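PDB 6EK4: PaxB from Photorhabdus luminescens, which probably acts as one component of a two-component alpha-helical pore-forming toxin of the YaxAB type, which perforates target membranes. Local coordinates for residues 78-88 / 107-118; 183-191 / 247-257. All coordinates share one frame; numbering follows the deposited sequence.

Contact 1. Residues 78-88 / 107-118; sequences QDYFLTLTEID and ARSEHIRNLKKD
Y80 drops as a knob into a hole formed by H111, N114, L115 and D118, locking helix 80-90 onto helix 101-141 in an antiparallel helix pair whose short segments run 147° apart. A chi1 of 51° sets CG of Y80 between its backbone N and carbonyl carbon, laying the phenol along the partner helix, toward D118. One ring face takes L115 in a CH-pi contact, CB lying 4.2 Å from the centroid of the Y80 ring; CB of Q78 lies over the opposite face, so the ring is sandwiched. At the ring's hydroxyl end, Y80 OH donates to D118 OD2 (2.7 Å) on the anti side, tilted 27° out of the carboxylate plane. Q78, its chain bent at chi2, runs opposite to D118 and gives the same OD2 a weak bond from NE2 (2.8 Å), the amide and carboxylate planes nearly parallel but not in one plane. One turn on, the H111 ring presents its edge to T83, and T83 OG1, hydrogen-bonded to D79 O, is 3.1 Å from H111 NE2. L84 slides past H111 and packs CD2 against R108 CB at 3.7 Å, while I87 CG2 also touches R108 CB. Beyond these apolar contacts, I112 CD1 lies over the centre of the R108 guanidinium, and D88 OD1 makes a purely electrostatic salt bridge to R108 NH1 at 3.4 Å, well out of the guanidinium plane.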
loop_
_atom_site.group_PDB
_atom_site.type_symbol
_atom_site.label_atom_id
_atom_site.label_comp_id
_atom_site.label_asym_id
_atom_site.label_seq_id
_atom_site.Cartn_x
_atom_site.Cartn_y
_atom_site.Cartn_z
ATOM N N GLN A 78 -30.962 38.992 -4.239
ATOM C CA GLN A 78 -31.932 39.447 -5.240
ATOM C C GLN A 78 -33.144 40.102 -4.570
ATOM O O GLN A 78 -33.498 39.766 -3.438
ATOM C CB GLN A 78 -32.390 38.283 -6.129
ATOM C CG GLN A 78 -31.290 37.640 -6.969
ATOM C CD GLN A 78 -30.969 38.410 -8.238
ATOM O OE1 GLN A 78 -30.999 39.641 -8.262
ATOM N NE2 GLN A 78 -30.650 37.683 -9.303
ATOM N N ASP A 79 -33.773 41.034 -5.283
ATOM C CA ASP A 79 -34.887 41.817 -4.738
ATOM C C ASP A 79 -36.169 41.007 -4.541
ATOM O O ASP A 79 -36.935 41.276 -3.613
ATOM C CB ASP A 79 -35.188 43.027 -5.636
ATOM C CG ASP A 79 -34.152 44.136 -5.503
ATOM O OD1 ASP A 79 -33.097 43.914 -4.869
ATOM O OD2 ASP A 79 -34.400 45.238 -6.036
ATOM N N TYR A 80 -36.405 40.023 -5.408
ATOM C CA TYR A 80 -37.677 39.289 -5.400
ATOM C C TYR A 80 -37.935 38.452 -4.141
ATOM O O TYR A 80 -39.089 38.190 -3.813
ATOM C CB TYR A 80 -37.848 38.427 -6.666
ATOM C CG TYR A 80 -36.686 37.516 -7.009
ATOM C CD1 TYR A 80 -36.437 36.359 -6.274
ATOM C CD2 TYR A 80 -35.852 37.798 -8.088
ATOM C CE1 TYR A 80 -35.382 35.521 -6.594
ATOM C CE2 TYR A 80 -34.794 36.966 -8.415
ATOM C CZ TYR A 80 -34.562 35.829 -7.665
ATOM O OH TYR A 80 -33.512 34.999 -7.985
ATOM N N PHE A 81 -36.882 38.050 -3.432
ATOM C CA PHE A 81 -37.048 37.274 -2.195
ATOM C C PHE A 81 -37.841 38.029 -1.126
ATOM O O PHE A 81 -38.717 37.452 -0.478
ATOM C CB PHE A 81 -35.690 36.844 -1.626
ATOM C CG PHE A 81 -35.171 35.562 -2.210
ATOM C CD1 PHE A 81 -35.702 34.343 -1.812
ATOM C CD2 PHE A 81 -34.155 35.569 -3.157
ATOM C CE1 PHE A 81 -35.230 33.155 -2.343
ATOM C CE2 PHE A 81 -33.679 34.383 -3.692
ATOM C CZ PHE A 81 -34.217 33.176 -3.285
ATOM N N LEU A 82 -37.535 39.312 -0.953
ATOM C CA LEU A 82 -38.193 40.133 0.066
ATOM C C LEU A 82 -39.523 40.685 -0.449
ATOM O O LEU A 82 -40.529 40.649 0.261
ATOM C CB LEU A 82 -37.276 41.284 0.505
ATOM C CG LEU A 82 -37.351 41.714 1.976
ATOM C CD1 LEU A 82 -36.426 42.897 2.222
ATOM C CD2 LEU A 82 -38.771 42.052 2.410
ATOM N N THR A 83 -39.527 41.190 -1.680
ATOM C CA THR A 83 -40.711 41.852 -2.237
ATOM C C THR A 83 -41.870 40.900 -2.557
ATOM O O THR A 83 -43.018 41.339 -2.626
ATOM C CB THR A 83 -40.365 42.673 -3.495
ATOM O OG1 THR A 83 -39.631 41.859 -4.416
ATOM C CG2 THR A 83 -39.530 43.891 -3.126
ATOM N N LEU A 84 -41.582 39.613 -2.753
ATOM C CA LEU A 84 -42.644 38.618 -2.962
ATOM C C LEU A 84 -43.429 38.364 -1.676
ATOM O O LEU A 84 -44.648 38.189 -1.720
ATOM C CB LEU A 84 -42.085 37.298 -3.509
ATOM C CG LEU A 84 -41.784 37.246 -5.011
ATOM C CD1 LEU A 84 -41.018 35.976 -5.354
ATOM C CD2 LEU A 84 -43.059 37.341 -5.835
ATOM N N THR A 85 -42.733 38.334 -0.539
ATOM C CA THR A 85 -43.394 38.265 0.768
ATOM C C THR A 85 -44.225 39.524 1.022
ATOM O O THR A 85 -45.330 39.444 1.558
ATOM C CB THR A 85 -42.387 38.077 1.932
ATOM O OG1 THR A 85 -41.097 38.564 1.545
ATOM C CG2 THR A 85 -42.265 36.608 2.330
ATOM N N GLU A 86 -43.690 40.679 0.630
ATOM C CA GLU A 86 -44.403 41.952 0.762
ATOM C C GLU A 86 -45.607 42.039 -0.182
ATOM O O GLU A 86 -46.614 42.665 0.156
ATOM C CB GLU A 86 -43.454 43.130 0.522
ATOM C CG GLU A 86 -42.396 43.291 1.606
ATOM C CD GLU A 86 -41.436 44.439 1.346
ATOM O OE1 GLU A 86 -41.348 44.910 0.191
ATOM O OE2 GLU A 86 -40.758 44.870 2.303
ATOM N N ILE A 87 -45.501 41.421 -1.358
ATOM C CA ILE A 87 -46.626 41.341 -2.294
ATOM C C ILE A 87 -47.721 40.438 -1.728
ATOM O O ILE A 87 -48.871 40.854 -1.615
ATOM C CB ILE A 87 -46.185 40.840 -3.692
ATOM C CG1 ILE A 87 -45.532 41.982 -4.479
ATOM C CG2 ILE A 87 -47.370 40.295 -4.486
ATOM C CD1 ILE A 87 -44.723 41.529 -5.676
ATOM N N ASP A 88 -47.349 39.212 -1.367
ATOM C CA ASP A 88 -48.311 38.209 -0.895
ATOM C C ASP A 88 -49.012 38.598 0.408
ATOM O O ASP A 88 -50.166 38.226 0.621
ATOM C CB ASP A 88 -47.629 36.844 -0.721
ATOM C CG ASP A 88 -47.172 36.237 -2.041
ATOM O OD1 ASP A 88 -47.621 36.697 -3.113
ATOM O OD2 ASP A 88 -46.359 35.289 -2.003
ATOM N N ALA A 107 -46.840 41.708 -11.336
ATOM C CA ALA A 107 -45.526 42.020 -10.773
ATOM C C ALA A 107 -44.873 40.784 -10.160
ATOM O O ALA A 107 -43.666 40.587 -10.301
ATOM C CB ALA A 107 -45.644 43.123 -9.731
ATOM N N ARG A 108 -45.667 39.956 -9.483
ATOM C CA ARG A 108 -45.148 38.734 -8.858
ATOM C C ARG A 108 -44.858 37.667 -9.920
ATOM O O ARG A 108 -43.970 36.831 -9.738
ATOM C CB ARG A 108 -46.098 38.208 -7.763
ATOM C CG ARG A 108 -46.846 36.918 -8.075
ATOM C CD ARG A 108 -47.762 36.519 -6.925
ATOM N NE ARG A 108 -47.953 35.067 -6.848
ATOM C CZ ARG A 108 -47.183 34.221 -6.158
ATOM N NH1 ARG A 108 -46.136 34.651 -5.458
ATOM N NH2 ARG A 108 -47.464 32.922 -6.171
ATOM N N SER A 109 -45.607 37.699 -11.022
ATOM C CA SER A 109 -45.340 36.827 -12.168
ATOM C C SER A 109 -44.009 37.176 -12.834
ATOM O O SER A 109 -43.332 36.301 -13.372
ATOM C CB SER A 109 -46.472 36.914 -13.194
ATOM O OG SER A 109 -47.654 36.318 -12.693
ATOM N N GLU A 110 -43.645 38.456 -12.798
ATOM C CA GLU A 110 -42.353 38.914 -13.308
ATOM C C GLU A 110 -41.224 38.428 -12.399
ATOM O O GLU A 110 -40.204 37.931 -12.876
ATOM C CB GLU A 110 -42.326 40.445 -13.394
ATOM C CG GLU A 110 -41.212 41.005 -14.269
ATOM C CD GLU A 110 -41.587 41.072 -15.739
ATOM O OE1 GLU A 110 -40.830 40.530 -16.572
ATOM O OE2 GLU A 110 -42.637 41.668 -16.066
ATOM N N HIS A 111 -41.420 38.584 -11.091
ATOM C CA HIS A 111 -40.453 38.138 -10.086
ATOM C C HIS A 111 -40.233 36.626 -10.135
ATOM O O HIS A 111 -39.097 36.159 -10.058
ATOM C CB HIS A 111 -40.926 38.536 -8.684
ATOM C CG HIS A 111 -40.685 39.975 -8.343
ATOM N ND1 HIS A 111 -40.635 40.975 -9.290
ATOM C CD2 HIS A 111 -40.505 40.583 -7.147
ATOM C CE1 HIS A 111 -40.418 42.134 -8.694
ATOM N NE2 HIS A 111 -40.336 41.923 -7.392
ATOM N N ILE A 112 -41.325 35.874 -10.256
ATOM C CA ILE A 112 -41.267 34.411 -10.319
ATOM C C ILE A 112 -40.530 33.915 -11.567
ATOM O O ILE A 112 -39.809 32.918 -11.507
ATOM C CB ILE A 112 -42.685 33.790 -10.232
ATOM C CG1 ILE A 112 -43.167 33.821 -8.779
ATOM C CG2 ILE A 112 -42.708 32.356 -10.750
ATOM C CD1 ILE A 112 -44.620 33.442 -8.596
ATOM N N ARG A 113 -40.705 34.613 -12.687
ATOM C CA ARG A 113 -40.037 34.238 -13.937
ATOM C C ARG A 113 -38.520 34.424 -13.827
ATOM O O ARG A 113 -37.752 33.640 -14.387
ATOM C CB ARG A 113 -40.590 35.048 -15.115
ATOM C CG ARG A 113 -40.611 34.292 -16.438
ATOM C CD ARG A 113 -41.317 35.087 -17.528
ATOM N NE ARG A 113 -42.675 35.470 -17.141
ATOM C CZ ARG A 113 -43.467 36.278 -17.845
ATOM N NH1 ARG A 113 -43.059 36.799 -19.001
ATOM N NH2 ARG A 113 -44.683 36.564 -17.393
ATOM N N ASN A 114 -38.101 35.460 -13.102
ATOM C CA ASN A 114 -36.684 35.692 -12.810
ATOM C C ASN A 114 -36.143 34.705 -11.778
ATOM O O ASN A 114 -34.980 34.304 -11.847
ATOM C CB ASN A 114 -36.464 37.121 -12.305
ATOM C CG ASN A 114 -36.810 38.171 -13.344
ATOM O OD1 ASN A 114 -36.633 37.959 -14.545
ATOM N ND2 ASN A 114 -37.302 39.316 -12.884
ATOM N N LEU A 115 -36.987 34.326 -10.820
ATOM C CA LEU A 115 -36.613 33.357 -9.791
ATOM C C LEU A 115 -36.385 31.978 -10.407
ATOM O O LEU A 115 -35.385 31.324 -10.112
ATOM C CB LEU A 115 -37.685 33.290 -8.697
ATOM C CG LEU A 115 -37.350 32.488 -7.430
ATOM C CD1 LEU A 115 -38.098 33.046 -6.225
ATOM C CD2 LEU A 115 -37.640 30.999 -7.593
ATOM N N LYS A 116 -37.312 31.543 -11.261
ATOM C CA LYS A 116 -37.169 30.277 -11.988
ATOM C C LYS A 116 -35.904 30.273 -12.846
ATOM O O LYS A 116 -35.179 29.280 -12.885
ATOM C CB LYS A 116 -38.386 30.016 -12.885
ATOM C CG LYS A 116 -39.655 29.609 -12.151
ATOM C CD LYS A 116 -40.825 29.511 -13.121
ATOM C CE LYS A 116 -42.142 29.222 -12.415
ATOM N NZ LYS A 116 -42.298 27.789 -12.044
ATOM N N LYS A 117 -35.648 31.389 -13.526
ATOM C CA LYS A 117 -34.495 31.515 -14.421
ATOM C C LYS A 117 -33.162 31.429 -13.671
ATOM O O LYS A 117 -32.205 30.836 -14.171
ATOM C CB LYS A 117 -34.571 32.829 -15.204
ATOM C CG LYS A 117 -33.635 32.903 -16.401
ATOM C CD LYS A 117 -33.566 34.312 -16.973
ATOM C CE LYS A 117 -32.648 35.208 -16.153
ATOM N NZ LYS A 117 -32.630 36.607 -16.665
ATOM N N ASP A 118 -33.104 32.027 -12.483
ATOM C CA ASP A 118 -31.908 31.955 -11.637
ATOM C C ASP A 118 -31.716 30.553 -11.058
ATOM O O ASP A 118 -30.607 30.019 -11.080
ATOM C CB ASP A 118 -31.981 32.977 -10.493
ATOM C CG ASP A 118 -31.758 34.409 -10.961
ATOM O OD1 ASP A 118 -31.510 34.628 -12.166
ATOM O OD2 ASP A 118 -31.830 35.321 -10.112
#

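Contact 2. Residues 183-191 / 247-257; sequences KIIESQDVI and YIELADARAKL
R254 NH1 donates to Q188 OE1 over 3.2 Å, with a fairly straight N-H...O angle of 152°; the oxygen lies in the guanidinium plane and the nitrogen in the plane of the amide carbonyl, although the two flat groups are turned 65° apart. R254 reaches it with CG anti to the backbone N (chi1 174°) and an extended chain, and I185 CG1 packs over one face of its guanidinium. The other end of the Q188 amide is tied too: NE2 donates to a water at 3.1 Å that in turn donates to Y247 O. Beneath this polar margin, two knobs interlock. I184 sits among L250, A253, R254 and L257, and L250 sits among I184, S187, Q188 and I191. Their side chains slide past each other in opposite directions, I184 CG2 lying 3.8 Å from L250 CD1, whereas I191 CD1 and L250 CD2 meet tip to tip. I191 CG2 touches Y247 CE1 (3.8 Å), the two side chains crossing at a slant; Y247 OH is hydrogen-bonded to F200 O. This antiparallel pairing of helix 149-193 with the start of helix 247-321 is flanked by helix 217-237, which touches I191, A253 and L257 and accepts the S187 hydroxyl at A226 O.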
loop_
_atom_site.group_PDB
_atom_site.type_symbol
_atom_site.label_atom_id
_atom_site.label_comp_id
_atom_site.label_asym_id
_atom_site.label_seq_id
_atom_site.Cartn_x
_atom_site.Cartn_y
_atom_site.Cartn_z
ATOM N N LYS A 183 37.156 -30.715 13.682
ATOM C CA LYS A 183 37.615 -31.952 14.321
ATOM C C LYS A 183 38.936 -32.407 13.701
ATOM O O LYS A 183 39.845 -32.846 14.406
ATOM C CB LYS A 183 36.566 -33.060 14.177
ATOM C CG LYS A 183 35.202 -32.736 14.778
ATOM C CD LYS A 183 34.972 -33.348 16.149
ATOM C CE LYS A 183 33.521 -33.161 16.568
ATOM N NZ LYS A 183 33.243 -33.635 17.952
ATOM N N ILE A 184 39.030 -32.298 12.377
ATOM C CA ILE A 184 40.253 -32.628 11.645
ATOM C C ILE A 184 41.373 -31.631 11.961
ATOM O O ILE A 184 42.539 -32.012 12.057
ATOM C CB ILE A 184 39.997 -32.683 10.119
ATOM C CG1 ILE A 184 39.077 -33.865 9.789
ATOM C CG2 ILE A 184 41.306 -32.801 9.343
ATOM C CD1 ILE A 184 38.627 -33.922 8.345
ATOM N N ILE A 185 41.016 -30.360 12.124
ATOM C CA ILE A 185 41.992 -29.328 12.487
ATOM C C ILE A 185 42.598 -29.610 13.866
ATOM O O ILE A 185 43.802 -29.440 14.058
ATOM C CB ILE A 185 41.373 -27.911 12.432
ATOM C CG1 ILE A 185 41.088 -27.524 10.976
ATOM C CG2 ILE A 185 42.304 -26.879 13.065
ATOM C CD1 ILE A 185 40.126 -26.366 10.813
ATOM N N GLU A 186 41.766 -30.043 14.811
ATOM C CA GLU A 186 42.239 -30.403 16.151
ATOM C C GLU A 186 43.161 -31.623 16.118
ATOM O O GLU A 186 44.112 -31.699 16.894
ATOM C CB GLU A 186 41.060 -30.665 17.097
ATOM C CG GLU A 186 40.243 -29.428 17.448
ATOM C CD GLU A 186 40.839 -28.612 18.584
ATOM O OE1 GLU A 186 40.058 -28.065 19.393
ATOM O OE2 GLU A 186 42.081 -28.510 18.672
ATOM N N SER A 187 42.875 -32.568 15.223
ATOM C CA SER A 187 43.734 -33.739 15.028
ATOM C C SER A 187 45.113 -33.336 14.525
ATOM O O SER A 187 46.126 -33.829 15.016
ATOM C CB SER A 187 43.103 -34.724 14.042
ATOM O OG SER A 187 42.012 -35.395 14.633
ATOM N N GLN A 188 45.144 -32.446 13.538
ATOM C CA GLN A 188 46.402 -31.939 12.999
ATOM C C GLN A 188 47.211 -31.196 14.061
ATOM O O GLN A 188 48.429 -31.347 14.132
ATOM C CB GLN A 188 46.140 -31.026 11.797
ATOM C CG GLN A 188 45.685 -31.775 10.554
ATOM C CD GLN A 188 45.349 -30.854 9.395
ATOM O OE1 GLN A 188 44.746 -29.794 9.579
ATOM N NE2 GLN A 188 45.730 -31.261 8.187
ATOM N N ASP A 189 46.530 -30.409 14.892
ATOM C CA ASP A 189 47.195 -29.637 15.945
ATOM C C ASP A 189 47.929 -30.534 16.943
ATOM O O ASP A 189 49.077 -30.259 17.286
ATOM C CB ASP A 189 46.198 -28.729 16.681
ATOM C CG ASP A 189 45.746 -27.539 15.837
ATOM O OD1 ASP A 189 46.268 -27.353 14.715
ATOM O OD2 ASP A 189 44.865 -26.783 16.302
ATOM N N VAL A 190 47.276 -31.602 17.401
ATOM C CA VAL A 190 47.916 -32.547 18.331
ATOM C C VAL A 190 49.025 -33.364 17.651
ATOM O O VAL A 190 49.997 -33.752 18.300
ATOM C CB VAL A 190 46.901 -33.488 19.030
ATOM C CG1 VAL A 190 45.926 -32.681 19.875
ATOM C CG2 VAL A 190 46.147 -34.362 18.035
ATOM N N ILE A 191 48.873 -33.618 16.352
ATOM C CA ILE A 191 49.922 -34.263 15.556
ATOM C C ILE A 191 51.122 -33.326 15.414
ATOM O O ILE A 191 52.265 -33.738 15.607
ATOM C CB ILE A 191 49.400 -34.677 14.158
ATOM C CG1 ILE A 191 48.429 -35.854 14.289
ATOM C CG2 ILE A 191 50.548 -35.057 13.228
ATOM C CD1 ILE A 191 47.549 -36.072 13.077
ATOM N N TYR A 247 48.953 -38.901 6.895
ATOM C CA TYR A 247 48.877 -37.494 7.299
ATOM C C TYR A 247 48.448 -36.614 6.127
ATOM O O TYR A 247 47.612 -35.725 6.290
ATOM C CB TYR A 247 50.217 -37.006 7.858
ATOM C CG TYR A 247 50.703 -37.797 9.053
ATOM C CD1 TYR A 247 50.065 -37.699 10.286
ATOM C CD2 TYR A 247 51.803 -38.639 8.950
ATOM C CE1 TYR A 247 50.508 -38.423 11.381
ATOM C CE2 TYR A 247 52.252 -39.368 10.037
ATOM C CZ TYR A 247 51.603 -39.257 11.250
ATOM O OH TYR A 247 52.053 -39.980 12.329
ATOM N N ILE A 248 49.019 -36.869 4.951
ATOM C CA ILE A 248 48.634 -36.149 3.731
ATOM C C ILE A 248 47.166 -36.380 3.360
ATOM O O ILE A 248 46.522 -35.501 2.786
ATOM C CB ILE A 248 49.539 -36.505 2.523
ATOM C CG1 ILE A 248 49.437 -37.996 2.150
ATOM C CG2 ILE A 248 50.985 -36.120 2.807
ATOM C CD1 ILE A 248 48.515 -38.286 0.982
ATOM N N GLU A 249 46.644 -37.561 3.689
ATOM C CA GLU A 249 45.236 -37.884 3.446
ATOM C C GLU A 249 44.316 -37.121 4.407
ATOM O O GLU A 249 43.188 -36.780 4.052
ATOM C CB GLU A 249 45.004 -39.396 3.549
ATOM C CG GLU A 249 45.661 -40.184 2.423
ATOM C CD GLU A 249 45.590 -41.690 2.613
ATOM O OE1 GLU A 249 44.756 -42.163 3.415
ATOM O OE2 GLU A 249 46.370 -42.408 1.951
ATOM N N LEU A 250 44.807 -36.851 5.615
ATOM C CA LEU A 250 44.078 -36.031 6.584
ATOM C C LEU A 250 43.913 -34.599 6.062
ATOM O O LEU A 250 42.833 -34.017 6.162
ATOM C CB LEU A 250 44.805 -36.022 7.935
ATOM C CG LEU A 250 44.069 -35.417 9.133
ATOM C CD1 LEU A 250 42.855 -36.253 9.505
ATOM C CD2 LEU A 250 45.009 -35.287 10.320
ATOM N N ALA A 251 44.990 -34.047 5.508
ATOM C CA ALA A 251 44.964 -32.713 4.898
ATOM C C ALA A 251 44.129 -32.704 3.617
ATOM O O ALA A 251 43.443 -31.723 3.322
ATOM C CB ALA A 251 46.379 -32.239 4.605
ATOM N N ASP A 252 44.201 -33.796 2.859
ATOM C CA ASP A 252 43.388 -33.973 1.656
ATOM C C ASP A 252 41.895 -34.030 1.998
ATOM O O ASP A 252 41.064 -33.508 1.254
ATOM C CB ASP A 252 43.814 -35.251 0.920
ATOM C CG ASP A 252 43.054 -35.470 -0.381
ATOM O OD1 ASP A 252 42.751 -34.479 -1.081
ATOM O OD2 ASP A 252 42.769 -36.643 -0.706
ATOM N N ALA A 253 41.565 -34.664 3.123
ATOM C CA ALA A 253 40.179 -34.752 3.593
ATOM C C ALA A 253 39.626 -33.386 3.999
ATOM O O ALA A 253 38.454 -33.089 3.757
ATOM C CB ALA A 253 40.078 -35.725 4.759
ATOM N N ARG A 254 40.469 -32.567 4.623
ATOM C CA ARG A 254 40.096 -31.202 4.993
ATOM C C ARG A 254 39.876 -30.335 3.753
ATOM O O ARG A 254 38.960 -29.513 3.722
ATOM C CB ARG A 254 41.173 -30.574 5.889
ATOM C CG ARG A 254 40.941 -29.104 6.216
ATOM C CD ARG A 254 42.043 -28.538 7.097
ATOM N NE ARG A 254 42.098 -27.078 7.026
ATOM C CZ ARG A 254 42.984 -26.321 7.672
ATOM N NH1 ARG A 254 43.907 -26.870 8.457
ATOM N NH2 ARG A 254 42.949 -25.001 7.532
ATOM N N ALA A 255 40.721 -30.520 2.740
ATOM C CA ALA A 255 40.644 -29.736 1.506
ATOM C C ALA A 255 39.306 -29.908 0.787
ATOM O O ALA A 255 38.802 -28.963 0.182
ATOM C CB ALA A 255 41.791 -30.100 0.574
ATOM N N LYS A 256 38.737 -31.112 0.855
ATOM C CA LYS A 256 37.422 -31.383 0.267
ATOM C C LYS A 256 36.295 -30.696 1.041
ATOM O O LYS A 256 35.326 -30.227 0.442
ATOM C CB LYS A 256 37.159 -32.891 0.186
ATOM C CG LYS A 256 37.946 -33.592 -0.908
ATOM C CD LYS A 256 37.493 -35.032 -1.086
ATOM C CE LYS A 256 38.242 -35.714 -2.220
ATOM N NZ LYS A 256 37.886 -37.155 -2.334
ATOM N N LEU A 257 36.424 -30.643 2.365
ATOM C CA LEU A 257 35.449 -29.947 3.214
ATOM C C LEU A 257 35.489 -28.435 2.996
ATOM O O LEU A 257 34.441 -27.801 2.872
ATOM C CB LEU A 257 35.668 -30.280 4.697
ATOM C CG LEU A 257 34.805 -31.396 5.303
ATOM C CD1 LEU A 257 34.582 -32.558 4.342
ATOM C CD2 LEU A 257 35.431 -31.886 6.600
HETATM O O HOH W 1 47.769 -33.634 8.336
#

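How the contacts relate
Contacts 1 and 2 lie on opposite sides of the chain's centre, each centred about 55 Å from it and about 110 Å from one another; their nearest atoms remain about 88 Å apart. They come in series along the chain, and the helices 101-141 and 149-193 that leave contact 1 and enter contact 2 are consecutive. Both join antiparallel helices by knobs-into-holes packing, with axes about 10 Å apart. The long helix 247-321 starts at contact 2 and runs back toward contact 1, where K116 makes a weak hydrogen bond to I320 O. The two contacts thus join helices near opposite ends of an elongated, largely helical molecule.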